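Local coordinates for regulatory Subunit of Protein Kinase A (cAMP-dependent) from Euglena gracilis (Euglena gracilis, PDB 6RSX), which binds cAMP in two cyclic nucleotide-binding domains and, as the regulatory subunit of protein kinase A, probably controls the activity of its catalytic partner, at residues L116-G121 with D142-I147. Sequence-based numbering, arbitrary orientation.
With CMP (adenosine-3',5'-cyclic-monophosphate), chain B.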
ATOM      1  N   LEU A 116     -13.604   4.962   3.722  1.00 29.36           N
ATOM      2  CA  LEU A 116     -13.786   6.375   3.391  1.00 30.59           C
ATOM      3  C   LEU A 116     -15.013   6.934   4.106  1.00 31.67           C
ATOM      4  O   LEU A 116     -14.955   8.012   4.715  1.00 31.84           O
ATOM      5  CB  LEU A 116     -13.962   6.567   1.903  1.00 29.33           C
ATOM      6  CG  LEU A 116     -12.726   6.222   1.008  1.00 31.25           C
ATOM      7  CD1 LEU A 116     -13.088   6.448  -0.439  1.00 32.53           C
ATOM      8  CD2 LEU A 116     -11.518   7.061   1.417  1.00 33.07           C
ATOM      9  N   ALA A 117     -16.124   6.191   4.057  1.00 28.66           N
ATOM     10  CA  ALA A 117     -17.361   6.688   4.709  1.00 29.79           C
ATOM     11  C   ALA A 117     -17.164   6.851   6.211  1.00 36.17           C
ATOM     12  O   ALA A 117     -17.714   7.781   6.837  1.00 34.06           O
ATOM     13  CB  ALA A 117     -18.520   5.717   4.430  1.00 32.48           C
ATOM     14  N   LEU A 118     -16.415   5.931   6.825  1.00 33.99           N
ATOM     15  CA  LEU A 118     -16.185   5.992   8.260  1.00 35.32           C
ATOM     16  C   LEU A 118     -15.195   7.099   8.625  1.00 39.42           C
ATOM     17  O   LEU A 118     -15.298   7.672   9.713  1.00 41.17           O
ATOM     18  CB  LEU A 118     -15.716   4.648   8.805  1.00 33.32           C
ATOM     19  CG  LEU A 118     -16.519   3.368   8.464  1.00 40.80           C
ATOM     20  CD1 LEU A 118     -16.271   2.108   9.351  1.00 38.46           C
ATOM     21  CD2 LEU A 118     -17.950   3.548   8.184  1.00 39.73           C
ATOM     22  N   MET A 119     -14.258   7.419   7.732  0.57 36.14           N
ATOM     23  CA  MET A 119     -13.305   8.481   8.033  0.57 35.12           C
ATOM     24  C   MET A 119     -13.905   9.859   7.800  0.57 40.15           C
ATOM     25  O   MET A 119     -13.860  10.716   8.688  0.57 38.28           O
ATOM     26  CB  MET A 119     -12.044   8.319   7.183  0.57 34.71           C
ATOM     27  CG  MET A 119     -11.317   7.045   7.461  0.57 38.35           C
ATOM     28  SD  MET A 119     -10.145   6.643   6.156  0.57 34.66           S
ATOM     29  CE  MET A 119      -9.040   8.061   6.146  0.57 34.04           C
ATOM     30  N   TYR A 120     -14.465  10.088   6.615  1.00 36.27           N
ATOM     31  CA  TYR A 120     -14.822  11.414   6.157  1.00 37.47           C
ATOM     32  C   TYR A 120     -16.311  11.713   6.292  1.00 41.32           C
ATOM     33  O   TYR A 120     -16.728  12.809   5.929  1.00 44.25           O
ATOM     34  CB  TYR A 120     -14.395  11.598   4.716  1.00 37.34           C
ATOM     35  CG  TYR A 120     -12.902  11.370   4.520  1.00 42.56           C
ATOM     36  CD1 TYR A 120     -11.987  12.319   4.952  1.00 42.44           C
ATOM     37  CD2 TYR A 120     -12.418  10.188   3.958  1.00 41.42           C
ATOM     38  CE1 TYR A 120     -10.611  12.113   4.804  1.00 41.39           C
ATOM     39  CE2 TYR A 120     -11.031   9.974   3.802  1.00 42.37           C
ATOM     40  CZ  TYR A 120     -10.154  10.946   4.232  1.00 43.61           C
ATOM     41  OH  TYR A 120      -8.806  10.768   4.098  1.00 42.55           O
ATOM     42  N   GLY A 121     -17.114  10.765   6.760  1.00 39.25           N
ATOM     43  CA  GLY A 121     -18.545  10.995   6.851  1.00 42.08           C
ATOM     44  C   GLY A 121     -19.280  11.134   5.530  1.00 42.20           C
ATOM     45  O   GLY A 121     -20.420  11.623   5.511  1.00 40.88           O
ATOM     46  N   ASP A 142     -17.833   2.584  15.373  1.00 38.20           N
ATOM     47  CA  ASP A 142     -17.242   3.087  16.615  1.00 38.97           C
ATOM     48  C   ASP A 142     -15.864   2.499  16.845  1.00 42.51           C
ATOM     49  O   ASP A 142     -14.942   3.209  17.276  1.00 41.09           O
ATOM     50  CB  ASP A 142     -18.149   2.768  17.804  1.00 40.71           C
ATOM     51  CG  ASP A 142     -19.409   3.605  17.801  1.00 60.22           C
ATOM     52  OD1 ASP A 142     -19.484   4.568  16.985  1.00 59.49           O
ATOM     53  OD2 ASP A 142     -20.320   3.285  18.598  1.00 68.28           O
ATOM     54  N   THR A 143     -15.689   1.201  16.536  1.00 36.50           N
ATOM     55  CA  THR A 143     -14.377   0.584  16.726  1.00 39.49           C
ATOM     56  C   THR A 143     -13.371   1.136  15.729  1.00 36.17           C
ATOM     57  O   THR A 143     -12.236   1.476  16.095  1.00 37.54           O
ATOM     58  CB  THR A 143     -14.471  -0.939  16.604  1.00 39.37           C
ATOM     59  OG1 THR A 143     -15.461  -1.414  17.515  1.00 40.17           O
ATOM     60  CG2 THR A 143     -13.133  -1.578  16.940  1.00 42.88           C
ATOM     61  N   PHE A 144     -13.789   1.278  14.467  1.00 38.66           N
ATOM     62  CA  PHE A 144     -12.927   1.882  13.458  1.00 38.38           C
ATOM     63  C   PHE A 144     -12.457   3.260  13.907  1.00 41.32           C
ATOM     64  O   PHE A 144     -11.257   3.571  13.840  1.00 37.56           O
ATOM     65  CB  PHE A 144     -13.652   1.991  12.111  1.00 33.01           C
ATOM     66  CG  PHE A 144     -12.817   2.653  11.042  1.00 35.05           C
ATOM     67  CD1 PHE A 144     -12.783   4.033  10.908  1.00 36.14           C
ATOM     68  CD2 PHE A 144     -12.045   1.883  10.170  1.00 35.20           C
ATOM     69  CE1 PHE A 144     -12.026   4.665   9.947  1.00 38.55           C
ATOM     70  CE2 PHE A 144     -11.249   2.497   9.175  1.00 35.31           C
ATOM     71  CZ  PHE A 144     -11.220   3.900   9.065  1.00 34.58           C
ATOM     72  N   ARG A 145     -13.404   4.096  14.368  1.00 38.86           N
ATOM     73  CA  ARG A 145     -13.080   5.456  14.795  1.00 41.86           C
ATOM     74  C   ARG A 145     -12.081   5.464  15.944  1.00 41.84           C
ATOM     75  O   ARG A 145     -11.212   6.340  16.004  1.00 47.52           O
ATOM     76  CB  ARG A 145     -14.356   6.216  15.186  1.00 42.68           C
ATOM     77  CG  ARG A 145     -15.236   6.512  13.970  1.00 54.19           C
ATOM     78  CD  ARG A 145     -16.380   7.469  14.272  1.00 61.05           C
ATOM     79  NE  ARG A 145     -15.935   8.856  14.163  1.00 70.44           N
ATOM     80  CZ  ARG A 145     -15.829   9.526  13.017  1.00 72.31           C
ATOM     81  NH1 ARG A 145     -15.417  10.793  13.023  1.00 70.80           N
ATOM     82  NH2 ARG A 145     -16.139   8.936  11.863  1.00 63.40           N
ATOM     83  N   ARG A 146     -12.190   4.502  16.862  0.61 40.33           N
ATOM     84  CA  ARG A 146     -11.260   4.450  17.985  0.61 44.43           C
ATOM     85  C   ARG A 146      -9.834   4.148  17.543  0.61 42.90           C
ATOM     86  O   ARG A 146      -8.896   4.830  17.974  0.61 42.89           O
ATOM     87  CB  ARG A 146     -11.717   3.408  19.003  0.61 43.56           C
ATOM     88  CG  ARG A 146     -12.962   3.827  19.749  0.61 48.61           C
ATOM     89  CD  ARG A 146     -12.874   3.423  21.200  0.61 51.93           C
ATOM     90  NE  ARG A 146     -13.052   1.992  21.413  0.61 53.34           N
ATOM     91  CZ  ARG A 146     -12.133   1.189  21.933  0.61 48.84           C
ATOM     92  NH1 ARG A 146     -12.412  -0.094  22.114  0.61 46.32           N
ATOM     93  NH2 ARG A 146     -10.944   1.669  22.280  0.61 55.49           N
ATOM     94  N   ILE A 147      -9.636   3.133  16.698  1.00 41.22           N
ATOM     95  CA  ILE A 147      -8.296   2.589  16.466  1.00 43.18           C
ATOM     96  C   ILE A 147      -7.679   2.901  15.104  1.00 42.51           C
ATOM     97  O   ILE A 147      -6.443   2.846  14.984  1.00 43.12           O
ATOM     98  CB  ILE A 147      -8.274   1.071  16.706  1.00 44.50           C
ATOM     99  CG1 ILE A 147      -9.041   0.366  15.604  1.00 48.83           C
ATOM    100  CG2 ILE A 147      -8.843   0.723  18.086  1.00 50.67           C
ATOM    101  CD1 ILE A 147      -8.865  -1.123  15.675  1.00 54.70           C
TER
HETATM  102  P   CMP B 501     -16.253   3.722   1.076  1.00 30.07           P
HETATM  103  O1P CMP B 501     -16.616   3.771   2.599  1.00 30.96           O
HETATM  104  O2P CMP B 501     -16.440   4.859   0.162  1.00 26.91           O
HETATM  105  O5' CMP B 501     -17.123   2.556   0.388  1.00 28.73           O
HETATM  106  C5' CMP B 501     -16.725   1.979  -0.854  1.00 31.06           C
HETATM  107  C4' CMP B 501     -15.284   1.586  -0.710  1.00 29.54           C
HETATM  108  O4' CMP B 501     -14.681   1.074  -1.905  1.00 30.66           O
HETATM  109  C3' CMP B 501     -14.380   2.740  -0.362  1.00 30.37           C
HETATM  110  O3' CMP B 501     -14.624   3.224   0.939  1.00 29.99           O
HETATM  111  C2' CMP B 501     -12.985   2.148  -0.588  1.00 30.34           C
HETATM  112  O2' CMP B 501     -12.598   1.442   0.579  1.00 31.14           O
HETATM  113  C1' CMP B 501     -13.267   1.135  -1.735  1.00 31.51           C
HETATM  114  N9  CMP B 501     -12.687   1.505  -3.021  1.00 31.24           N
HETATM  115  C8  CMP B 501     -11.944   0.665  -3.822  1.00 32.51           C
HETATM  116  N7  CMP B 501     -11.636   1.314  -4.931  1.00 32.42           N
HETATM  117  C5  CMP B 501     -12.138   2.552  -4.811  1.00 34.07           C
HETATM  118  C6  CMP B 501     -12.046   3.595  -5.691  1.00 36.45           C
HETATM  119  N6  CMP B 501     -11.411   3.704  -6.983  1.00 39.36           N
HETATM  120  N1  CMP B 501     -12.571   4.768  -5.415  1.00 34.87           N
HETATM  121  C2  CMP B 501     -13.257   4.898  -4.238  1.00 34.70           C
HETATM  122  N3  CMP B 501     -13.353   3.871  -3.330  1.00 31.25           N
HETATM  123  C4  CMP B 501     -12.793   2.682  -3.644  1.00 32.91           C
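Ala117, which precedes the Leu118 that packs on Phe144, donates its backbone N-H to O1P of cAMP, with N to O1P 2.9 Å and an N-H...O angle of 164°. A weaker bond runs from Leu116 N to O3' of cAMP at 3.4 Å. Both come from the first turn of helix 115-120, whose N-terminal end would probably draw negative charge towards it; the turn belongs to the phosphate-binding cassette of the cyclic nucleotide-binding domain, from which Gly114, Glu115, Arg124 and Ala125 also bond the nucleotide.

The next residues pack apolar groups against helix 141-147. Phe144 holds CG anti to the backbone N (chi1 178°), which sends its ring across to the cassette. Leu118 crosses the ring obliquely, its CB 3.7 Å from Phe144 CD1 and its CD1 against Phe144 CB. Met119 comes at the rim: its CG sits 3.5 Å from Phe144 CE1, and in one conformer SD, 5.5 Å from the ring centroid and 80° off its normal, adds an edge-on Met-aromatic contact. Phe81 of the barrel also meets this ring. An alanine in place of Phe144 would probably leave Leu118 and Met119 without their aromatic partner and open a gap between the two helices.

One short helix thus serves two chemistries, polar N-H groups for phosphate and hydrocarbon for its neighbour, a pairing consistent with ligand binding being felt at helix 141-147.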